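Local atomic coordinates of alginate lyase, family PL7 (Zobellia galactanivorans, PDB entry 4BE3), a protein that cleaves alginate by beta-elimination as an exolytic lyase of polysaccharide lyase family 7. Residues N63-L68 and V107-S112; I123-F128 and E185-E190; G134-N139 and L200-E205; F256-Y261 and K301-G306. All coordinates share one frame; numbering follows the deposited sequence.

Interaction 1: residues N63-L68 and V107-S112; sequences NTRTEL and VGQIHS. With SRT (S,R meso-tartaric acid), chain C.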
loop_
_atom_site.group_PDB
_atom_site.type_symbol
_atom_site.label_atom_id
_atom_site.label_comp_id
_atom_site.label_asym_id
_atom_site.label_seq_id
_atom_site.Cartn_x
_atom_site.Cartn_y
_atom_site.Cartn_z
ATOM N N ASN A 63 23.117 3.773 15.739
ATOM C CA ASN A 63 22.452 4.805 16.532
ATOM C C ASN A 63 21.225 4.182 17.229
ATOM O O ASN A 63 20.580 3.219 16.626
ATOM C CB ASN A 63 21.966 5.915 15.587
ATOM C CG ASN A 63 23.121 6.859 15.224
ATOM O OD1 ASN A 63 23.924 7.142 16.081
ATOM N ND2 ASN A 63 23.153 7.393 13.983
ATOM N N THR A 64 20.902 4.689 18.418
ATOM C CA THR A 64 19.824 4.168 19.219
ATOM C C THR A 64 18.562 4.925 18.889
ATOM O O THR A 64 18.603 6.141 18.427
ATOM C CB THR A 64 20.213 4.455 20.674
ATOM O OG1 THR A 64 21.452 3.687 20.906
ATOM C CG2 THR A 64 19.101 3.963 21.638
ATOM N N ARG A 65 17.409 4.222 18.969
ATOM C CA ARG A 65 16.155 4.990 18.619
ATOM C C ARG A 65 15.034 4.533 19.580
ATOM O O ARG A 65 15.112 3.412 20.095
ATOM C CB ARG A 65 15.739 4.681 17.157
ATOM C CG ARG A 65 15.187 3.246 16.958
ATOM C CD ARG A 65 15.080 2.903 15.470
ATOM N NE ARG A 65 16.448 2.590 14.936
ATOM C CZ ARG A 65 16.781 2.821 13.686
ATOM N NH1 ARG A 65 15.945 3.582 12.906
ATOM N NH2 ARG A 65 17.917 2.357 13.173
ATOM N N THR A 66 14.041 5.397 19.751
ATOM C CA THR A 66 12.697 4.919 20.211
ATOM C C THR A 66 11.829 5.386 19.081
ATOM O O THR A 66 11.640 6.661 18.915
ATOM C CB THR A 66 12.327 5.605 21.488
ATOM O OG1 THR A 66 13.231 5.157 22.520
ATOM C CG2 THR A 66 10.878 5.178 21.863
ATOM N N GLU A 67 11.377 4.474 18.181
ATOM C CA GLU A 67 10.825 5.045 16.900
ATOM C C GLU A 67 9.791 3.991 16.382
ATOM O O GLU A 67 10.080 2.744 16.411
ATOM C CB GLU A 67 12.035 5.107 15.899
ATOM C CG GLU A 67 11.665 5.865 14.613
ATOM C CD GLU A 67 12.804 5.902 13.620
ATOM O OE1 GLU A 67 13.562 4.875 13.469
ATOM O OE2 GLU A 67 12.871 6.943 12.936
ATOM N N LEU A 68 8.742 4.535 15.825
ATOM C CA LEU A 68 7.697 3.638 15.161
ATOM C C LEU A 68 8.153 3.235 13.794
ATOM O O LEU A 68 8.817 4.071 13.095
ATOM C CB LEU A 68 6.474 4.498 15.011
ATOM C CG LEU A 68 5.933 5.112 16.249
ATOM C CD1 LEU A 68 4.613 5.829 15.818
ATOM C CD2 LEU A 68 5.532 4.006 17.278
ATOM N N VAL A 107 13.391 12.692 13.094
ATOM C CA VAL A 107 12.022 12.790 13.581
ATOM C C VAL A 107 11.001 12.231 12.541
ATOM O O VAL A 107 9.811 12.137 12.884
ATOM C CB VAL A 107 11.607 14.210 13.940
ATOM C CG1 VAL A 107 12.519 14.650 15.084
ATOM C CG2 VAL A 107 11.741 15.182 12.741
ATOM N N GLY A 108 11.478 11.853 11.381
ATOM C CA GLY A 108 10.634 11.111 10.358
ATOM C C GLY A 108 11.475 10.601 9.236
ATOM O O GLY A 108 12.568 11.203 8.951
ATOM N N GLN A 109 11.135 9.448 8.624
ATOM C CA GLN A 109 11.945 8.972 7.562
ATOM C C GLN A 109 11.075 8.118 6.632
ATOM O O GLN A 109 9.960 7.712 7.048
ATOM C CB GLN A 109 13.006 7.968 8.027
ATOM C CG GLN A 109 13.343 7.835 9.392
ATOM C CD GLN A 109 14.361 6.703 9.659
ATOM O OE1 GLN A 109 14.577 6.355 10.796
ATOM N NE2 GLN A 109 14.918 6.130 8.625
ATOM N N ILE A 110 11.615 7.904 5.423
ATOM C CA ILE A 110 11.171 6.734 4.607
ATOM C C ILE A 110 12.413 5.819 4.689
ATOM O O ILE A 110 13.544 6.288 4.392
ATOM C CB ILE A 110 10.908 7.121 3.152
ATOM C CG1 ILE A 110 9.656 8.065 3.199
ATOM C CG2 ILE A 110 10.724 5.778 2.328
ATOM C CD1 ILE A 110 9.413 8.661 1.835
ATOM N N HIS A 111 12.203 4.525 5.060
ATOM C CA HIS A 111 13.320 3.598 5.086
ATOM C C HIS A 111 13.050 2.462 4.138
ATOM O O HIS A 111 11.907 1.940 4.103
ATOM C CB HIS A 111 13.366 3.120 6.529
ATOM C CG HIS A 111 14.409 2.089 6.787
ATOM N ND1 HIS A 111 15.699 2.412 6.891
ATOM C CD2 HIS A 111 14.326 0.715 6.883
ATOM C CE1 HIS A 111 16.459 1.253 7.052
ATOM N NE2 HIS A 111 15.612 0.226 7.073
ATOM N N SER A 112 14.071 2.044 3.383
ATOM C CA SER A 112 13.821 0.968 2.393
ATOM C C SER A 112 13.902 -0.366 3.221
ATOM O O SER A 112 14.763 -0.602 4.127
ATOM C CB SER A 112 14.861 1.166 1.214
ATOM O OG SER A 112 14.858 -0.211 0.642
HETATM O O1 SRT C . 16.623 0.119 10.339
HETATM O O11 SRT C . 14.861 1.607 10.350
HETATM C C1 SRT C . 15.449 0.528 10.564
HETATM C C2 SRT C . 14.457 -0.264 11.343
HETATM O O2 SRT C . 13.107 -0.368 10.838
HETATM C C3 SRT C . 14.967 -1.062 12.516
HETATM O O3 SRT C . 14.850 0.035 13.320
HETATM C C4 SRT C . 14.240 -2.258 12.939
HETATM O O4 SRT C . 13.541 -2.266 13.946
HETATM O O41 SRT C . 14.195 -3.239 12.198
#
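E67 OE1 is gripped by two cations while the same carboxylate rests against the Q109 side chain across the contact. R65 NH1 donates to E67 OE1 at 2.8 Å in a salt bridge, meeting the oxygen nearly along the C-O direction and within the guanidinium plane. K257, on a neighbouring strand, forms a second salt bridge to that atom. E67 and Q109 cross at about a right angle; E67 OE2 lies 3.7 Å from Q109 CG, and the carboxylate and amide planes are turned 42° apart. With E67 at its edge, the guanidinium presents one face to the bound meso-tartrate, whose O3 sits 3.3 Å above the plane, and the opposite face to Y261 in a cation-pi contact. The bend of the arginine chain at chi3 (77°) turns the group to this posture. H111 lays a ring face under tartrate O11, 3.5 Å from the ring plane, while its ND1 is hydrogen-bonded to E119. Strands 65-70 and 104-112 do not pair directly: the chain of 254-258 and 260-262 runs between them, antiparallel to both, in the sheet that carries the ligand pocket of this jelly roll.

Interaction 2: residues I123-F128 and E185-E190; sequences IFYKKF and EEFSYE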
loop_
_atom_site.group_PDB
_atom_site.type_symbol
_atom_site.label_atom_id
_atom_site.label_comp_id
_atom_site.label_asym_id
_atom_site.label_seq_id
_atom_site.Cartn_x
_atom_site.Cartn_y
_atom_site.Cartn_z
ATOM N N ILE A 123 14.388 13.242 8.183
ATOM C CA ILE A 123 14.206 14.690 8.606
ATOM C C ILE A 123 14.899 14.756 9.974
ATOM O O ILE A 123 14.586 14.034 10.942
ATOM C CB ILE A 123 12.715 15.015 8.744
ATOM C CG1 ILE A 123 12.046 14.817 7.344
ATOM C CG2 ILE A 123 12.514 16.400 9.302
ATOM C CD1 ILE A 123 10.447 14.950 7.517
ATOM N N PHE A 124 15.787 15.793 10.070
ATOM C CA PHE A 124 16.577 15.985 11.314
ATOM C C PHE A 124 16.186 17.287 12.001
ATOM O O PHE A 124 15.854 18.278 11.317
ATOM C CB PHE A 124 18.046 16.233 10.869
ATOM C CG PHE A 124 18.782 15.020 10.374
ATOM C CD1 PHE A 124 18.546 14.446 9.085
ATOM C CD2 PHE A 124 19.833 14.499 11.222
ATOM C CE1 PHE A 124 19.297 13.353 8.627
ATOM C CE2 PHE A 124 20.603 13.447 10.693
ATOM C CZ PHE A 124 20.344 12.860 9.480
ATOM N N TYR A 125 16.433 17.300 13.315
ATOM C CA TYR A 125 16.440 18.579 14.072
ATOM C C TYR A 125 17.851 18.490 14.735
ATOM O O TYR A 125 18.194 17.483 15.357
ATOM C CB TYR A 125 15.317 18.582 15.135
ATOM C CG TYR A 125 15.516 19.771 16.081
ATOM C CD1 TYR A 125 16.380 19.708 17.192
ATOM C CD2 TYR A 125 14.855 20.967 15.804
ATOM C CE1 TYR A 125 16.519 20.819 18.006
ATOM C CE2 TYR A 125 14.932 22.092 16.657
ATOM C CZ TYR A 125 15.824 21.981 17.707
ATOM O OH TYR A 125 16.008 23.132 18.500
ATOM N N LYS A 126 18.653 19.581 14.564
ATOM C CA LYS A 126 20.005 19.601 15.161
ATOM C C LYS A 126 20.185 20.952 15.919
ATOM O O LYS A 126 19.820 22.033 15.372
ATOM C CB LYS A 126 20.955 19.506 14.010
ATOM C CG LYS A 126 22.477 19.642 14.534
ATOM C CD LYS A 126 23.361 19.384 13.303
ATOM C CE LYS A 126 24.843 19.767 13.715
ATOM N NZ LYS A 126 25.751 19.522 12.508
ATOM N N LYS A 127 20.733 20.880 17.139
ATOM C CA LYS A 127 20.888 22.172 17.863
ATOM C C LYS A 127 22.207 22.043 18.629
ATOM O O LYS A 127 22.401 21.160 19.417
ATOM C CB LYS A 127 19.695 22.449 18.813
ATOM C CG LYS A 127 19.839 23.883 19.447
ATOM C CD LYS A 127 18.859 24.110 20.577
ATOM C CE LYS A 127 19.267 23.394 21.831
ATOM N NZ LYS A 127 20.656 23.851 22.373
ATOM N N PHE A 128 23.124 23.003 18.356
ATOM C CA PHE A 128 24.379 22.997 19.157
ATOM C C PHE A 128 24.165 23.336 20.613
ATOM O O PHE A 128 23.212 24.026 21.016
ATOM C CB PHE A 128 25.307 24.061 18.536
ATOM C CG PHE A 128 25.790 23.650 17.106
ATOM C CD1 PHE A 128 26.874 22.735 16.988
ATOM C CD2 PHE A 128 25.121 24.123 15.967
ATOM C CE1 PHE A 128 27.340 22.364 15.718
ATOM C CE2 PHE A 128 25.554 23.699 14.668
ATOM C CZ PHE A 128 26.635 22.783 14.512
ATOM N N GLU A 185 9.524 24.190 20.509
ATOM C CA GLU A 185 8.759 24.984 19.509
ATOM C C GLU A 185 8.073 24.031 18.494
ATOM O O GLU A 185 8.757 23.225 17.852
ATOM C CB GLU A 185 9.668 25.922 18.735
ATOM C CG GLU A 185 8.901 26.817 17.773
ATOM C CD GLU A 185 9.746 27.961 17.168
ATOM O OE1 GLU A 185 11.005 28.015 17.365
ATOM O OE2 GLU A 185 9.141 28.888 16.611
ATOM N N GLU A 186 6.732 24.120 18.341
ATOM C CA GLU A 186 6.006 23.231 17.453
ATOM C C GLU A 186 6.354 23.411 15.999
ATOM O O GLU A 186 6.402 24.536 15.516
ATOM C CB GLU A 186 4.484 23.502 17.619
ATOM C CG GLU A 186 4.051 23.050 18.961
ATOM C CD GLU A 186 2.514 22.932 19.183
ATOM O OE1 GLU A 186 1.771 22.578 18.288
ATOM O OE2 GLU A 186 2.100 23.139 20.327
ATOM N N PHE A 187 6.510 22.296 15.235
ATOM C CA PHE A 187 6.516 22.426 13.773
ATOM C C PHE A 187 5.868 21.140 13.192
ATOM O O PHE A 187 5.658 20.160 13.951
ATOM C CB PHE A 187 7.976 22.622 13.207
ATOM C CG PHE A 187 8.939 21.504 13.534
ATOM C CD1 PHE A 187 9.564 21.504 14.777
ATOM C CD2 PHE A 187 9.179 20.502 12.586
ATOM C CE1 PHE A 187 10.524 20.492 15.077
ATOM C CE2 PHE A 187 10.153 19.483 12.867
ATOM C CZ PHE A 187 10.835 19.501 14.102
ATOM N N SER A 188 5.501 21.241 11.916
ATOM C CA SER A 188 4.846 20.125 11.215
ATOM C C SER A 188 5.680 19.740 10.011
ATOM O O SER A 188 6.267 20.611 9.390
ATOM C CB SER A 188 3.469 20.666 10.732
ATOM O OG SER A 188 2.738 20.898 11.987
ATOM N N TYR A 189 5.597 18.473 9.565
ATOM C CA TYR A 189 6.104 18.070 8.309
ATOM C C TYR A 189 5.018 17.176 7.661
ATOM O O TYR A 189 4.153 16.551 8.359
ATOM C CB TYR A 189 7.467 17.352 8.412
ATOM C CG TYR A 189 7.481 16.091 9.173
ATOM C CD1 TYR A 189 6.980 14.876 8.537
ATOM C CD2 TYR A 189 8.157 15.978 10.370
ATOM C CE1 TYR A 189 7.054 13.608 9.192
ATOM C CE2 TYR A 189 8.244 14.695 11.076
ATOM C CZ TYR A 189 7.660 13.529 10.441
ATOM O OH TYR A 189 7.835 12.339 11.135
ATOM N N GLU A 190 5.087 17.165 6.370
ATOM C CA GLU A 190 4.353 16.150 5.589
ATOM C C GLU A 190 5.254 15.582 4.574
ATOM O O GLU A 190 5.932 16.357 3.822
ATOM C CB GLU A 190 3.184 16.883 4.867
ATOM C CG GLU A 190 2.338 15.894 3.972
ATOM C CD GLU A 190 1.188 16.628 3.292
ATOM O OE1 GLU A 190 0.186 16.950 3.911
ATOM O OE2 GLU A 190 1.385 17.047 2.106
#
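Segments 123-128 and 185-190 run in opposite directions on facing sheets, and they spread apart along their length: the CA atoms of I123 and Y189 are 8.8 Å apart, those of Y125 and F187 10.6 Å. The closer end is filled by I123, whose CD1 methyl is set over one face of the Y189 ring. This CH-pi contact measures 3.6 Å from I123 CD1 to the Y189 ring centroid, 17° off the ring normal, with the methyl displaced somewhat toward the CG side of the ring. Y189 stands its ring up from the strand because CG lies between the backbone N and the carbonyl carbon (chi1 62°), and its hydroxyl reaches across to the backbone oxygen of V107. A phenylalanine at Y189 could keep the methyl-over-ring packing but would probably leave the buried V107 oxygen without this side-chain partner and the ring less firmly fixed. At the wider end two aromatic rings make up the extra separation: Y125 CD2 comes within 4.4 Å of F187 CE1, a looser apolar touch, and both rings also lean on V136. The Y125 hydroxyl is held separately by the backbone oxygen of I181. Within the sandwich, strand 121-126 is flanked by 104-112 and 133-141 in one sheet, while 187-194 lies between 80-90 and 197-203 in the other. Side chains of 80-90 close round Y125, F187 and Y189, so the contact belongs to the hydrophobic layer between the sheets.

Interaction 3: residues G134-N139 and L200-E205; sequences GSVFWN and LTFSSE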
loop_
_atom_site.group_PDB
_atom_site.type_symbol
_atom_site.label_atom_id
_atom_site.label_comp_id
_atom_site.label_asym_id
_atom_site.label_seq_id
_atom_site.Cartn_x
_atom_site.Cartn_y
_atom_site.Cartn_z
ATOM N N GLY A 134 17.693 25.804 16.890
ATOM C CA GLY A 134 18.333 24.693 16.177
ATOM C C GLY A 134 17.870 24.773 14.691
ATOM O O GLY A 134 17.137 25.701 14.294
ATOM N N SER A 135 18.250 23.754 13.903
ATOM C CA SER A 135 17.967 23.763 12.498
ATOM C C SER A 135 17.124 22.477 12.246
ATOM O O SER A 135 17.271 21.440 12.898
ATOM C CB SER A 135 19.263 23.584 11.684
ATOM O OG SER A 135 20.152 24.718 11.903
ATOM N N VAL A 136 16.315 22.614 11.229
ATOM C CA VAL A 136 15.571 21.410 10.664
ATOM C C VAL A 136 16.044 21.265 9.254
ATOM O O VAL A 136 16.131 22.272 8.478
ATOM C CB VAL A 136 14.063 21.715 10.632
ATOM C CG1 VAL A 136 13.321 20.524 9.874
ATOM C CG2 VAL A 136 13.523 21.706 12.110
ATOM N N PHE A 137 16.476 20.055 8.865
ATOM C CA PHE A 137 16.923 19.892 7.517
ATOM C C PHE A 137 16.581 18.453 7.108
ATOM O O PHE A 137 16.197 17.640 8.009
ATOM C CB PHE A 137 18.473 20.034 7.347
ATOM C CG PHE A 137 19.292 19.263 8.351
ATOM C CD1 PHE A 137 19.693 17.916 8.030
ATOM C CD2 PHE A 137 19.828 19.939 9.491
ATOM C CE1 PHE A 137 20.588 17.154 8.884
ATOM C CE2 PHE A 137 20.678 19.158 10.387
ATOM C CZ PHE A 137 21.052 17.849 10.056
ATOM N N TRP A 138 16.616 18.136 5.839
ATOM C CA TRP A 138 16.287 16.733 5.488
ATOM C C TRP A 138 17.329 16.175 4.554
ATOM O O TRP A 138 17.858 16.914 3.727
ATOM C CB TRP A 138 14.872 16.643 4.878
ATOM C CG TRP A 138 14.765 17.323 3.550
ATOM C CD1 TRP A 138 14.480 18.676 3.354
ATOM C CD2 TRP A 138 14.853 16.703 2.219
ATOM N NE1 TRP A 138 14.339 18.932 2.016
ATOM C CE2 TRP A 138 14.568 17.784 1.275
ATOM C CE3 TRP A 138 15.083 15.375 1.758
ATOM C CZ2 TRP A 138 14.553 17.599 -0.128
ATOM C CZ3 TRP A 138 15.048 15.198 0.343
ATOM C CH2 TRP A 138 14.809 16.269 -0.551
ATOM N N ASN A 139 17.613 14.880 4.663
ATOM C CA ASN A 139 18.727 14.286 3.862
ATOM C C ASN A 139 18.101 13.232 2.898
ATOM O O ASN A 139 17.149 12.506 3.322
ATOM C CB ASN A 139 19.599 13.451 4.771
ATOM C CG ASN A 139 20.572 14.344 5.544
ATOM O OD1 ASN A 139 20.322 15.543 5.641
ATOM N ND2 ASN A 139 21.669 13.711 6.148
ATOM N N LEU A 200 7.464 17.409 -0.159
ATOM C CA LEU A 200 7.582 17.701 1.245
ATOM C C LEU A 200 7.018 19.050 1.572
ATOM O O LEU A 200 7.131 19.978 0.728
ATOM C CB LEU A 200 9.132 17.706 1.627
ATOM C CG LEU A 200 9.831 16.447 1.173
ATOM C CD1 LEU A 200 11.381 16.702 1.628
ATOM C CD2 LEU A 200 9.281 15.240 1.960
ATOM N N THR A 201 6.395 19.102 2.773
ATOM C CA THR A 201 5.940 20.452 3.224
ATOM C C THR A 201 6.367 20.560 4.633
ATOM O O THR A 201 6.003 19.690 5.488
ATOM C CB THR A 201 4.410 20.583 3.123
ATOM O OG1 THR A 201 4.039 20.266 1.759
ATOM C CG2 THR A 201 3.878 22.063 3.455
ATOM N N PHE A 202 6.926 21.698 5.006
ATOM C CA PHE A 202 7.286 21.958 6.399
ATOM C C PHE A 202 6.716 23.279 6.881
ATOM O O PHE A 202 6.800 24.243 6.121
ATOM C CB PHE A 202 8.857 22.140 6.473
ATOM C CG PHE A 202 9.585 20.867 6.198
ATOM C CD1 PHE A 202 9.862 20.013 7.287
ATOM C CD2 PHE A 202 9.999 20.590 4.903
ATOM C CE1 PHE A 202 10.631 18.855 7.093
ATOM C CE2 PHE A 202 10.777 19.425 4.654
ATOM C CZ PHE A 202 11.055 18.550 5.773
ATOM N N SER A 203 6.045 23.288 8.039
ATOM C CA SER A 203 5.420 24.556 8.457
ATOM C C SER A 203 5.604 24.724 9.949
ATOM O O SER A 203 5.773 23.748 10.706
ATOM C CB SER A 203 3.895 24.505 8.083
ATOM O OG SER A 203 3.266 23.469 8.816
ATOM N N SER A 204 5.610 25.973 10.395
ATOM C CA SER A 204 5.739 26.258 11.801
ATOM C C SER A 204 5.272 27.718 12.026
ATOM O O SER A 204 5.551 28.582 11.219
ATOM C CB SER A 204 7.173 26.129 12.259
ATOM O OG SER A 204 7.278 26.398 13.651
ATOM N N GLU A 205 4.468 27.921 13.055
ATOM C CA GLU A 205 3.873 29.262 13.214
ATOM C C GLU A 205 4.987 30.355 13.305
ATOM O O GLU A 205 5.958 30.290 14.095
ATOM C CB GLU A 205 2.994 29.241 14.458
ATOM C CG GLU A 205 2.542 30.599 14.995
ATOM C CD GLU A 205 1.595 31.318 14.074
ATOM O OE1 GLU A 205 0.909 30.611 13.284
ATOM O OE2 GLU A 205 1.553 32.584 14.142
#
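The W138 indole takes the L200 methyl CD1 over one face and meets F212, of strand 210-215, in an edge-to-face arrangement. L200 CD1 stands 3.4 Å above the indole plane, near its centre, and 3.5 Å from the centroid of the five-membered ring of W138, so this CH-pi contact points almost straight down the ring normal. Its nearest carbon there is W138 CE2, at the fusion of the two rings. F202 lies beside the indole with little overlap: the planes differ by 23°, and W138 CD1 approaches F202 CE2 to 4.0 Å. The tryptophan CG lies between its own backbone N and carbonyl carbon (chi1 67°), with the indole turned toward L200 and F202. V136, two residues earlier, puts CG1 4.2 Å from F202 CE1, so F202 touches both V136 and W138 of 134-139. The strand segments are antiparallel, at 174°, with axes 10.3 Å apart, the spacing expected of facing sheets filled by side chains. Strand 133-141 pairs with 121-126, whose I121 touches both W138 and L200; opposite, 197-203 lies between 187-194 and 210-215, and F212 contacts L200, F202 and W138.

Interaction 4: residues F256-Y261 and K301-G306; sequences FKLGAY and KEATLG. With SRT (S,R meso-tartaric acid), chain C.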
loop_
_atom_site.group_PDB
_atom_site.type_symbol
_atom_site.label_atom_id
_atom_site.label_comp_id
_atom_site.label_asym_id
_atom_site.label_seq_id
_atom_site.Cartn_x
_atom_site.Cartn_y
_atom_site.Cartn_z
ATOM N N PHE A 256 7.287 4.149 6.164
ATOM C CA PHE A 256 7.593 5.338 7.019
ATOM C C PHE A 256 8.066 4.965 8.352
ATOM O O PHE A 256 7.749 3.876 8.898
ATOM C CB PHE A 256 6.334 6.213 7.253
ATOM C CG PHE A 256 5.896 6.945 6.000
ATOM C CD1 PHE A 256 6.721 7.887 5.480
ATOM C CD2 PHE A 256 4.639 6.712 5.358
ATOM C CE1 PHE A 256 6.360 8.671 4.350
ATOM C CE2 PHE A 256 4.186 7.526 4.264
ATOM C CZ PHE A 256 5.106 8.463 3.700
ATOM N N LYS A 257 8.849 5.870 9.005
ATOM C CA LYS A 257 9.172 5.747 10.430
ATOM C C LYS A 257 9.061 7.119 11.085
ATOM O O LYS A 257 9.188 8.158 10.398
ATOM C CB LYS A 257 10.661 5.294 10.606
ATOM C CG LYS A 257 10.915 3.968 9.834
ATOM C CD LYS A 257 12.250 3.293 10.326
ATOM C CE LYS A 257 11.821 2.669 11.676
ATOM N NZ LYS A 257 12.958 2.316 12.565
ATOM N N LEU A 258 8.804 7.114 12.364
ATOM C CA LEU A 258 8.519 8.397 13.058
ATOM C C LEU A 258 8.899 8.162 14.476
ATOM O O LEU A 258 8.498 7.093 15.106
ATOM C CB LEU A 258 6.994 8.636 12.945
ATOM C CG LEU A 258 6.499 9.886 13.691
ATOM C CD1 LEU A 258 5.260 10.485 12.884
ATOM C CD2 LEU A 258 6.016 9.616 15.115
ATOM N N GLY A 259 9.507 9.200 15.138
ATOM C CA GLY A 259 9.765 9.117 16.591
ATOM C C GLY A 259 11.084 9.881 16.900
ATOM O O GLY A 259 11.224 11.030 16.402
ATOM N N ALA A 260 11.969 9.252 17.707
ATOM C CA ALA A 260 13.265 9.862 18.053
ATOM C C ALA A 260 14.365 8.872 17.700
ATOM O O ALA A 260 14.639 7.945 18.464
ATOM C CB ALA A 260 13.277 10.202 19.528
ATOM N N TYR A 261 15.034 9.102 16.565
ATOM C CA TYR A 261 16.132 8.206 16.146
ATOM C C TYR A 261 17.352 9.084 16.411
ATOM O O TYR A 261 17.622 10.049 15.643
ATOM C CB TYR A 261 15.918 7.968 14.638
ATOM C CG TYR A 261 17.038 7.163 13.960
ATOM C CD1 TYR A 261 17.926 6.353 14.698
ATOM C CD2 TYR A 261 17.110 7.198 12.535
ATOM C CE1 TYR A 261 18.871 5.555 13.988
ATOM C CE2 TYR A 261 18.049 6.418 11.872
ATOM C CZ TYR A 261 18.882 5.636 12.584
ATOM O OH TYR A 261 19.798 4.875 11.870
ATOM N N LYS A 301 2.254 15.544 18.639
ATOM C CA LYS A 301 0.803 15.567 19.012
ATOM C C LYS A 301 -0.056 15.046 17.854
ATOM O O LYS A 301 -1.275 14.868 17.970
ATOM C CB LYS A 301 0.393 16.967 19.394
ATOM C CG LYS A 301 0.451 17.932 18.308
ATOM C CD LYS A 301 -0.260 19.072 18.983
ATOM C CE LYS A 301 -0.906 20.013 18.025
ATOM N NZ LYS A 301 -0.962 21.332 18.742
ATOM N N GLU A 302 0.533 14.867 16.704
ATOM C CA GLU A 302 -0.273 14.280 15.611
ATOM C C GLU A 302 0.702 13.449 14.800
ATOM O O GLU A 302 1.925 13.852 14.612
ATOM C CB GLU A 302 -0.803 15.386 14.740
ATOM C CG GLU A 302 -1.137 14.723 13.354
ATOM C CD GLU A 302 -2.138 15.455 12.425
ATOM O OE1 GLU A 302 -2.113 16.680 12.376
ATOM O OE2 GLU A 302 -2.946 14.773 11.671
ATOM N N ALA A 303 0.286 12.230 14.384
ATOM C CA ALA A 303 1.109 11.354 13.483
ATOM C C ALA A 303 0.006 10.635 12.676
ATOM O O ALA A 303 -0.740 9.782 13.241
ATOM C CB ALA A 303 1.912 10.376 14.294
ATOM N N THR A 304 -0.108 10.925 11.396
ATOM C CA THR A 304 -1.170 10.322 10.555
ATOM C C THR A 304 -0.560 9.729 9.338
ATOM O O THR A 304 0.129 10.473 8.607
ATOM C CB THR A 304 -2.138 11.473 10.146
ATOM O OG1 THR A 304 -2.624 11.947 11.423
ATOM C CG2 THR A 304 -3.395 10.989 9.347
ATOM N N LEU A 305 -0.993 8.513 8.978
ATOM C CA LEU A 305 -0.630 7.884 7.700
ATOM C C LEU A 305 -1.759 8.011 6.741
ATOM O O LEU A 305 -2.933 7.846 7.170
ATOM C CB LEU A 305 -0.296 6.395 7.953
ATOM C CG LEU A 305 0.891 6.197 8.900
ATOM C CD1 LEU A 305 0.969 4.792 9.475
ATOM C CD2 LEU A 305 2.210 6.413 7.942
ATOM N N GLY A 306 -1.496 8.238 5.475
ATOM C CA GLY A 306 -2.615 8.174 4.433
ATOM C C GLY A 306 -1.995 7.891 3.068
ATOM O O GLY A 306 -0.825 7.461 2.932
HETATM O O1 SRT C . 16.623 0.119 10.339
HETATM O O11 SRT C . 14.861 1.607 10.350
HETATM C C1 SRT C . 15.449 0.528 10.564
HETATM C C2 SRT C . 14.457 -0.264 11.343
HETATM O O2 SRT C . 13.107 -0.368 10.838
HETATM C C3 SRT C . 14.967 -1.062 12.516
HETATM O O3 SRT C . 14.850 0.035 13.320
HETATM C C4 SRT C . 14.240 -2.258 12.939
HETATM O O4 SRT C . 13.541 -2.266 13.946
HETATM O O41 SRT C . 14.195 -3.239 12.198
#
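F256 opens the first segment by facing L305: F256 CD2 and L305 CD2 meet at 3.6 Å, with the two side chains sliding past each other in opposite directions. W14 and L82 touch both residues, and W74 meets the F256 ring. K257 points the other way, into the ligand pocket, where its NZ donates to the tartrate at 3.0 Å to O11 and 3.1 Å to O3. A bend at chi3 (77°) brings the ammonium to this place, where it and R65 gather round the anionic ligand. A methionine at K257 would probably cost the tartrate both of these bonds and leave the E67 carboxylate with R65 as its remaining cation. L258 returns to the interior, its CD1 3.6 Å from A303 CB, and L82 and A84 line the same place. This inward-outward alternation suits the jelly-roll sandwich of the family: one side of strand 254-258 serves the pocket and the other packs on strand 295-306 of the second sheet. At G259 the chain turns a corner with backbone angles that would drive a CB against the L258 carbonyl oxygen, and 260-262 continues beside 65-70. On the second segment, K301 and E302 form a classic beta bulge opposite T85, beyond which A303 and L305 supply the apolar contacts. On the outward side of that strand, T304 OG1 donates to E302 OE2 at 2.9 Å.

Overall arrangement
From the N terminus, interaction 1 comes first, closing the excursion between 63-68 and 107-112 inside the pocket-bearing sheet. Interactions 2 and 3 follow and cross: 123-128 and 134-139 come in succession, then their partners 185-190 and 200-205, so two adjacent strands of one sheet face two adjacent strands of the other. Interaction 4 closes last, joining 256-261 to 301-306 across the same interlayer near the chain's end. No contact nests in another. Strand 254-258 runs beside 65-70 and 104-112, making interactions 1 and 4 share the tartrate site, whereas a K301-E186 salt bridge links interactions 2 and 4 at the margin of strands 187-194 and 295-306, which 80-90 separates.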